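Exotoxin 5 (PDB 3R2I) is of unknown function but, as a staphylococcal superantigen-like exotoxin, probably acts outside the cell on host proteins. Local coordinates at residues H64-E69 / L185-R190; Y134-I139 / E230-V235; S155-K160 / S168-F173. All blocks are in the same frame, centred on the assembly; numbering follows the deposited sequence.

Contact 1 of 3, residues H64-E69 / L185-R190; sequences HQYYSE and LDFKIR
Tyr67 has the largest share of the surface buried by this contact, and it meets Asp186, Phe187 and Arg190 of the helix that crosses its own. The two helical segments run at 107° to each other, with their axes 9.7 Å apart at the closest point. The Tyr67 ring is covered on both faces. CD2 of the neighbouring Tyr66 ring lies over the centre of one face. On the opposite face the aliphatic part of Arg190 makes a CH-pi contact, its CD 3.6 Å from the Tyr67 ring centroid. The chain of Arg190 is extended from CG to NE, which carries it along the ring toward the phenol oxygen. Its guanidinium plane is only 11° from the ring plane.

At the ring edge, Tyr67 OH donates a 2.7 Å hydrogen bond to Asp186 OD1, which accepts with its syn lone pair. The carboxylate stands nearly perpendicular to the ring. Its other oxygen, Asp186 OD2, accepts from Arg190 NE at 2.7 Å, in the guanidinium plane. This salt bridge links residues one helical turn apart.

Phe187 has its CG anti to the backbone N (chi1 -167°), which directs the ring at the end of helix 57-68. Phe187 CD2 meets Tyr67 CD1 at 3.6 Å, with the ring planes inclined to each other. The Phe187 rim also faces backbone oxygens: CZ is 3.3 Å from Glu69 O and CE2 is 3.5 Å from Tyr66 O.

Leu227 N also bonds Tyr67 OH, and Arg190 NH1 reaches Glu225 O and Tyr200 OH. The contact joins the N-terminal helix to the central helix of the beta-grasp domain. Its buried charges are paired: Asp186 takes a phenol proton on one oxygen and arginine on the other, which probably stabilises its negative charge and fixes the rotation of the carboxylate.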
loop_
_atom_site.group_PDB
_atom_site.type_symbol
_atom_site.label_atom_id
_atom_site.label_comp_id
_atom_site.label_asym_id
_atom_site.label_seq_id
_atom_site.Cartn_x
_atom_site.Cartn_y
_atom_site.Cartn_z
ATOM N N HIS A 64 9.512 -10.958 1.295
ATOM C CA HIS A 64 9.955 -10.872 -0.074
ATOM C C HIS A 64 8.874 -11.371 -1.014
ATOM O O HIS A 64 8.620 -10.769 -2.037
ATOM C CB HIS A 64 11.189 -11.730 -0.277
ATOM C CG HIS A 64 11.733 -11.638 -1.661
ATOM N ND1 HIS A 64 11.355 -12.502 -2.665
ATOM C CD2 HIS A 64 12.577 -10.742 -2.223
ATOM C CE1 HIS A 64 11.945 -12.141 -3.788
ATOM N NE2 HIS A 64 12.708 -11.090 -3.543
ATOM N N GLN A 65 8.259 -12.497 -0.692
ATOM C CA GLN A 65 7.198 -13.003 -1.548
ATOM C C GLN A 65 6.030 -12.050 -1.540
ATOM O O GLN A 65 5.511 -11.690 -2.570
ATOM C CB GLN A 65 6.786 -14.426 -1.130
ATOM C CG GLN A 65 5.398 -14.908 -1.608
ATOM C CD GLN A 65 4.219 -14.587 -0.631
ATOM O OE1 GLN A 65 3.047 -14.659 -1.030
ATOM N NE2 GLN A 65 4.532 -14.281 0.659
ATOM N N TYR A 66 5.647 -11.578 -0.374
ATOM C CA TYR A 66 4.477 -10.704 -0.304
ATOM C C TYR A 66 4.616 -9.372 -1.057
ATOM O O TYR A 66 3.793 -9.009 -1.920
ATOM C CB TYR A 66 4.158 -10.454 1.139
ATOM C CG TYR A 66 2.920 -9.658 1.327
ATOM C CD1 TYR A 66 1.678 -10.261 1.296
ATOM C CD2 TYR A 66 2.989 -8.292 1.530
ATOM C CE1 TYR A 66 0.558 -9.522 1.428
ATOM C CE2 TYR A 66 1.875 -7.565 1.704
ATOM C CZ TYR A 66 0.667 -8.161 1.655
ATOM O OH TYR A 66 -0.452 -7.374 1.871
ATOM N N TYR A 67 5.712 -8.689 -0.768
ATOM C CA TYR A 67 5.995 -7.412 -1.364
ATOM C C TYR A 67 6.509 -7.426 -2.819
ATOM O O TYR A 67 6.734 -6.348 -3.380
ATOM C CB TYR A 67 6.894 -6.618 -0.434
ATOM C CG TYR A 67 6.130 -6.089 0.742
ATOM C CD1 TYR A 67 5.235 -5.037 0.577
ATOM C CD2 TYR A 67 6.297 -6.612 2.018
ATOM C CE1 TYR A 67 4.530 -4.528 1.638
ATOM C CE2 TYR A 67 5.564 -6.099 3.097
ATOM C CZ TYR A 67 4.708 -5.065 2.897
ATOM O OH TYR A 67 4.041 -4.518 3.959
ATOM N N SER A 68 6.684 -8.624 -3.385
ATOM C CA SER A 68 7.092 -8.870 -4.792
ATOM C C SER A 68 5.907 -9.193 -5.685
ATOM O O SER A 68 6.049 -9.324 -6.907
ATOM C CB SER A 68 7.939 -10.149 -4.909
ATOM O OG SER A 68 9.235 -9.942 -4.460
ATOM N N GLU A 69 4.768 -9.445 -5.068
ATOM C CA GLU A 69 3.583 -9.825 -5.801
ATOM C C GLU A 69 3.063 -8.695 -6.699
ATOM O O GLU A 69 3.345 -7.525 -6.481
ATOM C CB GLU A 69 2.513 -10.261 -4.790
ATOM C CG GLU A 69 1.310 -10.955 -5.393
ATOM C CD GLU A 69 1.646 -12.297 -6.010
ATOM O OE1 GLU A 69 2.388 -13.079 -5.369
ATOM O OE2 GLU A 69 1.127 -12.583 -7.111
ATOM N N LEU A 185 1.322 3.128 -0.674
ATOM C CA LEU A 185 2.655 3.705 -0.541
ATOM C C LEU A 185 3.623 2.659 -0.003
ATOM O O LEU A 185 4.712 2.456 -0.539
ATOM C CB LEU A 185 2.612 4.911 0.362
ATOM C CG LEU A 185 1.712 5.999 -0.168
ATOM C CD1 LEU A 185 1.691 7.164 0.803
ATOM C CD2 LEU A 185 2.123 6.449 -1.590
ATOM N N ASP A 186 3.210 1.987 1.053
ATOM C CA ASP A 186 4.006 0.933 1.654
ATOM C C ASP A 186 4.368 -0.146 0.627
ATOM O O ASP A 186 5.515 -0.579 0.513
ATOM C CB ASP A 186 3.194 0.306 2.780
ATOM C CG ASP A 186 3.852 -0.952 3.392
ATOM O OD1 ASP A 186 3.236 -2.049 3.245
ATOM O OD2 ASP A 186 4.933 -0.844 4.026
ATOM N N PHE A 187 3.393 -0.566 -0.152
ATOM C CA PHE A 187 3.644 -1.636 -1.083
ATOM C C PHE A 187 4.583 -1.233 -2.202
ATOM O O PHE A 187 5.562 -1.914 -2.475
ATOM C CB PHE A 187 2.325 -2.120 -1.688
ATOM C CG PHE A 187 2.457 -3.424 -2.409
ATOM C CD1 PHE A 187 2.620 -3.472 -3.755
ATOM C CD2 PHE A 187 2.522 -4.582 -1.710
ATOM C CE1 PHE A 187 2.774 -4.692 -4.397
ATOM C CE2 PHE A 187 2.672 -5.772 -2.343
ATOM C CZ PHE A 187 2.787 -5.816 -3.691
ATOM N N LYS A 188 4.305 -0.104 -2.834
ATOM C CA LYS A 188 5.126 0.310 -3.962
ATOM C C LYS A 188 6.562 0.654 -3.566
ATOM O O LYS A 188 7.522 0.347 -4.306
ATOM C CB LYS A 188 4.452 1.451 -4.729
ATOM C CG LYS A 188 3.168 1.019 -5.435
ATOM C CD LYS A 188 2.474 2.212 -6.182
ATOM C CE LYS A 188 1.240 1.727 -6.993
ATOM N NZ LYS A 188 0.412 2.794 -7.691
ATOM N N ILE A 189 6.725 1.258 -2.393
ATOM C CA ILE A 189 8.070 1.613 -1.952
ATOM C C ILE A 189 8.862 0.351 -1.615
ATOM O O ILE A 189 10.033 0.215 -2.022
ATOM C CB ILE A 189 8.034 2.558 -0.768
ATOM C CG1 ILE A 189 7.410 3.899 -1.215
ATOM C CG2 ILE A 189 9.459 2.772 -0.234
ATOM C CD1 ILE A 189 6.955 4.831 -0.073
ATOM N N ARG A 190 8.235 -0.593 -0.902
ATOM C CA ARG A 190 8.936 -1.828 -0.581
ATOM C C ARG A 190 9.315 -2.627 -1.829
ATOM O O ARG A 190 10.417 -3.185 -1.918
ATOM C CB ARG A 190 8.160 -2.680 0.419
ATOM C CG ARG A 190 7.955 -2.013 1.781
ATOM C CD ARG A 190 7.755 -3.070 2.853
ATOM N NE ARG A 190 6.910 -2.685 3.977
ATOM C CZ ARG A 190 6.867 -3.338 5.140
ATOM N NH1 ARG A 190 7.694 -4.357 5.416
ATOM N NH2 ARG A 190 6.028 -2.935 6.059
#

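Contact 2 of 3, residues Y134-I139 / E230-V235; sequences YSVGGI and ERMFDV
Val136 opens the contact by meeting both Met232 and Phe233. Its CB lies 3.8 Å from Met232 SD. Its CG1, anti to the backbone N (chi1 180°), packs obliquely against the Phe233 ring, 3.6 Å from CZ. Gly137 comes next, with its CA over one face of that ring. This is a CH-pi contact, 3.8 Å from CA to the centroid and displaced toward the rim. The same Gly137 CA also makes a CA-H...O contact with Met232 O. Gly137 has no side chain and a positive phi (67°), and its backbone comes close to the loop. Gly138 N then gives the one direct hydrogen bond between the segments, 2.9 Å to Met232 O and nearly straight on to the carbonyl. Ile139 is linked through water 1, which donates to Ile139 O and to Phe233 O. Ile139 O also touches Val235 CG2 at 3.6 Å.

The glycines lie where strand 133-141 of the OB-fold domain is interrupted. The partner is the loop leading into strand 235-237 of the beta-grasp domain. Strand 97-103 flanks the first segment in its sheet, and Lys183 of helix 182-197 bonds Val136 O and touches Met232.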
loop_
_atom_site.group_PDB
_atom_site.type_symbol
_atom_site.label_atom_id
_atom_site.label_comp_id
_atom_site.label_asym_id
_atom_site.label_seq_id
_atom_site.Cartn_x
_atom_site.Cartn_y
_atom_site.Cartn_z
ATOM N N TYR A 134 -8.042 -11.863 -3.127
ATOM C CA TYR A 134 -8.506 -11.558 -1.790
ATOM C C TYR A 134 -7.531 -10.541 -1.225
ATOM O O TYR A 134 -6.372 -10.889 -1.018
ATOM C CB TYR A 134 -8.473 -12.841 -0.938
ATOM C CG TYR A 134 -9.481 -13.893 -1.326
ATOM C CD1 TYR A 134 -10.063 -14.713 -0.367
ATOM C CD2 TYR A 134 -9.911 -14.041 -2.642
ATOM C CE1 TYR A 134 -10.976 -15.701 -0.725
ATOM C CE2 TYR A 134 -10.841 -15.004 -2.986
ATOM C CZ TYR A 134 -11.354 -15.838 -2.029
ATOM O OH TYR A 134 -12.269 -16.806 -2.394
ATOM N N SER A 135 -7.976 -9.289 -1.017
ATOM C CA SER A 135 -7.090 -8.228 -0.493
ATOM C C SER A 135 -7.744 -7.549 0.709
ATOM O O SER A 135 -8.953 -7.707 0.908
ATOM C CB SER A 135 -6.716 -7.211 -1.588
ATOM O OG SER A 135 -5.835 -6.183 -1.100
ATOM N N VAL A 136 -6.923 -6.876 1.529
ATOM C CA VAL A 136 -7.381 -6.152 2.699
ATOM C C VAL A 136 -7.235 -4.632 2.519
ATOM O O VAL A 136 -6.159 -4.137 2.171
ATOM C CB VAL A 136 -6.608 -6.578 3.976
ATOM C CG1 VAL A 136 -7.108 -5.803 5.188
ATOM C CG2 VAL A 136 -6.731 -8.066 4.243
ATOM N N GLY A 137 -8.321 -3.891 2.702
ATOM C CA GLY A 137 -8.281 -2.425 2.627
ATOM C C GLY A 137 -7.979 -1.801 1.287
ATOM O O GLY A 137 -8.446 -2.275 0.250
ATOM N N GLY A 138 -7.200 -0.724 1.304
ATOM C CA GLY A 138 -6.815 -0.064 0.077
ATOM C C GLY A 138 -7.906 0.700 -0.653
ATOM O O GLY A 138 -7.750 1.018 -1.837
ATOM N N ILE A 139 -8.962 1.068 0.069
ATOM C CA ILE A 139 -10.133 1.741 -0.502
ATOM C C ILE A 139 -10.036 3.231 -0.356
ATOM O O ILE A 139 -9.871 3.726 0.731
ATOM C CB ILE A 139 -11.392 1.245 0.204
ATOM C CG1 ILE A 139 -11.466 -0.294 0.133
ATOM C CG2 ILE A 139 -12.676 1.846 -0.394
ATOM C CD1 ILE A 139 -12.328 -0.882 1.265
ATOM N N GLU A 230 -4.714 -3.408 10.039
ATOM C CA GLU A 230 -5.482 -2.218 10.363
ATOM C C GLU A 230 -4.998 -0.932 9.651
ATOM O O GLU A 230 -5.808 -0.049 9.295
ATOM C CB GLU A 230 -5.582 -2.040 11.866
ATOM C CG GLU A 230 -6.561 -0.894 12.233
ATOM C CD GLU A 230 -7.291 -1.110 13.554
ATOM O OE1 GLU A 230 -7.090 -0.263 14.459
ATOM O OE2 GLU A 230 -8.037 -2.131 13.688
ATOM N N ARG A 231 -3.700 -0.856 9.365
ATOM C CA ARG A 231 -3.151 0.312 8.711
ATOM C C ARG A 231 -3.374 0.265 7.208
ATOM O O ARG A 231 -3.202 1.241 6.512
ATOM C CB ARG A 231 -1.703 0.484 9.095
ATOM C CG ARG A 231 -1.549 0.713 10.611
ATOM C CD ARG A 231 -0.070 0.789 10.994
ATOM N NE ARG A 231 0.595 2.001 10.517
ATOM C CZ ARG A 231 1.920 2.205 10.506
ATOM N NH1 ARG A 231 2.778 1.245 10.846
ATOM N NH2 ARG A 231 2.404 3.379 10.109
ATOM N N MET A 232 -3.816 -0.870 6.718
ATOM C CA MET A 232 -4.124 -1.014 5.309
ATOM C C MET A 232 -5.401 -0.244 4.929
ATOM O O MET A 232 -5.772 -0.200 3.738
ATOM C CB MET A 232 -4.268 -2.492 4.951
ATOM C CG MET A 232 -2.974 -3.260 5.012
ATOM S SD MET A 232 -3.194 -4.956 4.505
ATOM C CE MET A 232 -1.490 -5.512 4.743
ATOM N N PHE A 233 -6.075 0.349 5.919
ATOM C CA PHE A 233 -7.271 1.167 5.654
ATOM C C PHE A 233 -7.002 2.659 5.721
ATOM O O PHE A 233 -7.815 3.432 5.249
ATOM C CB PHE A 233 -8.412 0.816 6.602
ATOM C CG PHE A 233 -8.844 -0.599 6.470
ATOM C CD1 PHE A 233 -9.878 -0.941 5.628
ATOM C CD2 PHE A 233 -8.134 -1.599 7.101
ATOM C CE1 PHE A 233 -10.232 -2.255 5.462
ATOM C CE2 PHE A 233 -8.486 -2.929 6.943
ATOM C CZ PHE A 233 -9.531 -3.263 6.144
ATOM N N ASP A 234 -5.880 3.069 6.315
ATOM C CA ASP A 234 -5.564 4.487 6.407
ATOM C C ASP A 234 -5.356 5.082 5.025
ATOM O O ASP A 234 -4.705 4.502 4.152
ATOM C CB ASP A 234 -4.302 4.744 7.210
ATOM C CG ASP A 234 -4.399 4.293 8.639
ATOM O OD1 ASP A 234 -5.425 3.732 9.074
ATOM O OD2 ASP A 234 -3.400 4.517 9.338
ATOM N N VAL A 235 -5.809 6.310 4.921
ATOM C CA VAL A 235 -5.821 7.091 3.714
ATOM C C VAL A 235 -5.270 8.502 3.976
ATOM O O VAL A 235 -5.258 8.956 5.116
ATOM C CB VAL A 235 -7.299 7.086 3.296
ATOM C CG1 VAL A 235 -7.914 8.477 3.114
ATOM C CG2 VAL A 235 -7.559 6.077 2.265
HETATM O O HOH W 1 -9.349 2.359 2.963
#

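Contact 3 of 3, residues S155-K160 / S168-F173; sequences SLQVKK and SINELF
Val158 and Ile169 exchange two backbone hydrogen bonds at the centre of this antiparallel pair. Val158 N donates to Ile169 O, and Ile169 N donates to Val158 O, both at 2.9 Å. Toward Phe173, Glu171 N donates to Leu156 O at 2.8 Å. The same Leu156 O receives a CA-H...O contact from Asn170 CA at 3.3 Å. The return bond from Leu156 N to Glu171 O is replaced by water 2. This water accepts from Leu156 N at 3.0 Å and also lies within bonding distance of Glu171 O and Asn170 OD1.

Strands 155-160 and 167-172 form a beta hairpin at one margin of the five-stranded mixed sheet of the beta-grasp domain. Strand 155-160 is the inner one: its other edge is bonded to strand 241-248, where Gln157 and Lys159 find their backbone partners. Strand 167-172 is one of the two outermost strands of this sheet.

Gln157, Asn170, Lys159 and Ser168 lie on one face. The Gln157 and Asn170 side chains cross with their amide planes 40° apart, and Gln157 CG rests 3.4 Å from Asn170 OD1. The Gln157 amide nitrogen approaches Ser168 OG at a poor angle for a bond. The amine of Lys159 turns away to Asn247 OD1.

The other face faces helix 182-197. Leu156 has its CG anti to the backbone N (chi1 174°), and its CD2 packs 3.7 Å from Phe173 CD1. Val158 CG2 meets the aliphatic CG of Glu171 at 4.0 Å. The Glu171 chain bends at chi2 (-77°), and its carboxylate leads away from strand 155-160. There OE1 is hydrogen-bonded to Tyr197 OH of the helix.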
loop_
_atom_site.group_PDB
_atom_site.type_symbol
_atom_site.label_atom_id
_atom_site.label_comp_id
_atom_site.label_asym_id
_atom_site.label_seq_id
_atom_site.Cartn_x
_atom_site.Cartn_y
_atom_site.Cartn_z
ATOM N N SER A 155 9.362 13.984 -3.221
ATOM C CA SER A 155 10.724 13.448 -3.299
ATOM C C SER A 155 10.751 12.142 -2.517
ATOM O O SER A 155 9.934 11.943 -1.637
ATOM C CB SER A 155 11.736 14.441 -2.729
ATOM O OG SER A 155 11.482 14.621 -1.354
ATOM N N LEU A 156 11.663 11.250 -2.883
ATOM C CA LEU A 156 11.824 9.962 -2.225
ATOM C C LEU A 156 13.306 9.695 -2.207
ATOM O O LEU A 156 13.930 9.692 -3.271
ATOM C CB LEU A 156 11.088 8.852 -3.002
ATOM C CG LEU A 156 11.226 7.364 -2.594
ATOM C CD1 LEU A 156 10.814 7.086 -1.165
ATOM C CD2 LEU A 156 10.417 6.485 -3.553
ATOM N N GLN A 157 13.873 9.588 -1.007
ATOM C CA GLN A 157 15.283 9.312 -0.830
ATOM C C GLN A 157 15.443 8.029 -0.074
ATOM O O GLN A 157 14.746 7.814 0.896
ATOM C CB GLN A 157 15.996 10.354 0.037
ATOM C CG GLN A 157 16.425 11.581 -0.641
ATOM C CD GLN A 157 17.525 12.287 0.158
ATOM O OE1 GLN A 157 17.497 12.311 1.394
ATOM N NE2 GLN A 157 18.505 12.855 -0.557
ATOM N N VAL A 158 16.371 7.200 -0.510
ATOM C CA VAL A 158 16.688 5.966 0.162
ATOM C C VAL A 158 18.103 6.191 0.670
ATOM O O VAL A 158 18.991 6.585 -0.108
ATOM C CB VAL A 158 16.667 4.780 -0.776
ATOM C CG1 VAL A 158 16.976 3.485 0.021
ATOM C CG2 VAL A 158 15.322 4.708 -1.539
ATOM N N LYS A 159 18.303 6.001 1.971
ATOM C CA LYS A 159 19.600 6.229 2.549
ATOM C C LYS A 159 20.078 5.281 3.628
ATOM O O LYS A 159 19.313 4.584 4.276
ATOM C CB LYS A 159 19.704 7.654 3.057
ATOM C CG LYS A 159 18.590 8.166 3.887
ATOM C CD LYS A 159 18.841 9.644 4.277
ATOM C CE LYS A 159 17.554 10.379 4.746
ATOM N NZ LYS A 159 16.768 9.760 5.889
ATOM N N LYS A 160 21.388 5.229 3.752
ATOM C CA LYS A 160 22.021 4.490 4.825
ATOM C C LYS A 160 22.866 5.558 5.489
ATOM O O LYS A 160 23.806 6.104 4.882
ATOM C CB LYS A 160 22.882 3.328 4.320
ATOM C CG LYS A 160 23.759 2.716 5.429
ATOM C CD LYS A 160 24.470 1.450 4.945
ATOM C CE LYS A 160 23.483 0.355 4.525
ATOM N NZ LYS A 160 22.568 -0.019 5.644
ATOM N N SER A 168 23.065 8.061 -0.057
ATOM C CA SER A 168 21.799 8.768 -0.121
ATOM C C SER A 168 21.411 8.863 -1.604
ATOM O O SER A 168 22.168 9.385 -2.397
ATOM C CB SER A 168 21.941 10.149 0.530
ATOM O OG SER A 168 20.689 10.798 0.458
ATOM N N ILE A 169 20.259 8.343 -1.990
ATOM C CA ILE A 169 19.861 8.301 -3.404
ATOM C C ILE A 169 18.403 8.699 -3.623
ATOM O O ILE A 169 17.507 8.179 -2.959
ATOM C CB ILE A 169 20.024 6.853 -3.921
ATOM C CG1 ILE A 169 21.501 6.433 -3.907
ATOM C CG2 ILE A 169 19.426 6.625 -5.329
ATOM C CD1 ILE A 169 21.679 4.949 -4.059
ATOM N N ASN A 170 18.170 9.623 -4.550
ATOM C CA ASN A 170 16.819 10.035 -4.917
ATOM C C ASN A 170 16.223 9.089 -5.926
ATOM O O ASN A 170 16.922 8.578 -6.814
ATOM C CB ASN A 170 16.828 11.459 -5.488
ATOM C CG ASN A 170 16.802 12.507 -4.391
ATOM O OD1 ASN A 170 15.788 12.679 -3.748
ATOM N ND2 ASN A 170 17.897 13.209 -4.192
ATOM N N GLU A 171 14.927 8.869 -5.783
ATOM C CA GLU A 171 14.145 8.012 -6.661
ATOM C C GLU A 171 12.971 8.854 -7.137
ATOM O O GLU A 171 12.576 9.782 -6.465
ATOM C CB GLU A 171 13.628 6.823 -5.862
ATOM C CG GLU A 171 14.746 5.955 -5.308
ATOM C CD GLU A 171 15.367 5.073 -6.369
ATOM O OE1 GLU A 171 16.474 4.550 -6.130
ATOM O OE2 GLU A 171 14.707 4.860 -7.415
ATOM N N LEU A 172 12.411 8.535 -8.301
ATOM C CA LEU A 172 11.324 9.326 -8.854
ATOM C C LEU A 172 9.996 8.579 -8.603
ATOM O O LEU A 172 9.722 7.528 -9.165
ATOM C CB LEU A 172 11.580 9.585 -10.320
ATOM C CG LEU A 172 10.777 10.697 -10.991
ATOM C CD1 LEU A 172 11.074 12.081 -10.304
ATOM C CD2 LEU A 172 11.071 10.754 -12.494
ATOM N N PHE A 173 9.154 9.202 -7.802
ATOM C CA PHE A 173 7.907 8.632 -7.383
ATOM C C PHE A 173 6.690 9.512 -7.749
ATOM O O PHE A 173 6.554 10.610 -7.259
ATOM C CB PHE A 173 8.049 8.487 -5.856
ATOM C CG PHE A 173 7.013 7.647 -5.226
ATOM C CD1 PHE A 173 7.125 6.279 -5.249
ATOM C CD2 PHE A 173 5.945 8.217 -4.569
ATOM C CE1 PHE A 173 6.169 5.491 -4.653
ATOM C CE2 PHE A 173 4.986 7.430 -3.970
ATOM C CZ PHE A 173 5.082 6.074 -4.040
HETATM O O HOH W 2 13.076 12.193 -5.296
#

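From the N terminus, helix 57-68 supplies the first half of contact 1, and strand 133-141 then supplies the first half of contact 2. The hairpin of contact 3 follows and closes a short loop of its own. Helix 182-197 completes contact 1, and the loop at 230-235 completes contact 2. Contacts 1 and 2 therefore cross along the chain, and contact 3 is nested inside both. Contacts 1 and 2 bind the OB-fold part to the beta-grasp part and touch through Tyr66 and Met232. Contact 3 lies within the beta-grasp sheet. Its Phe173 packs on Leu185 and Ile189 of contact 1. Contacts 2 and 3 do not touch, their nearest atoms being about 13 Å apart.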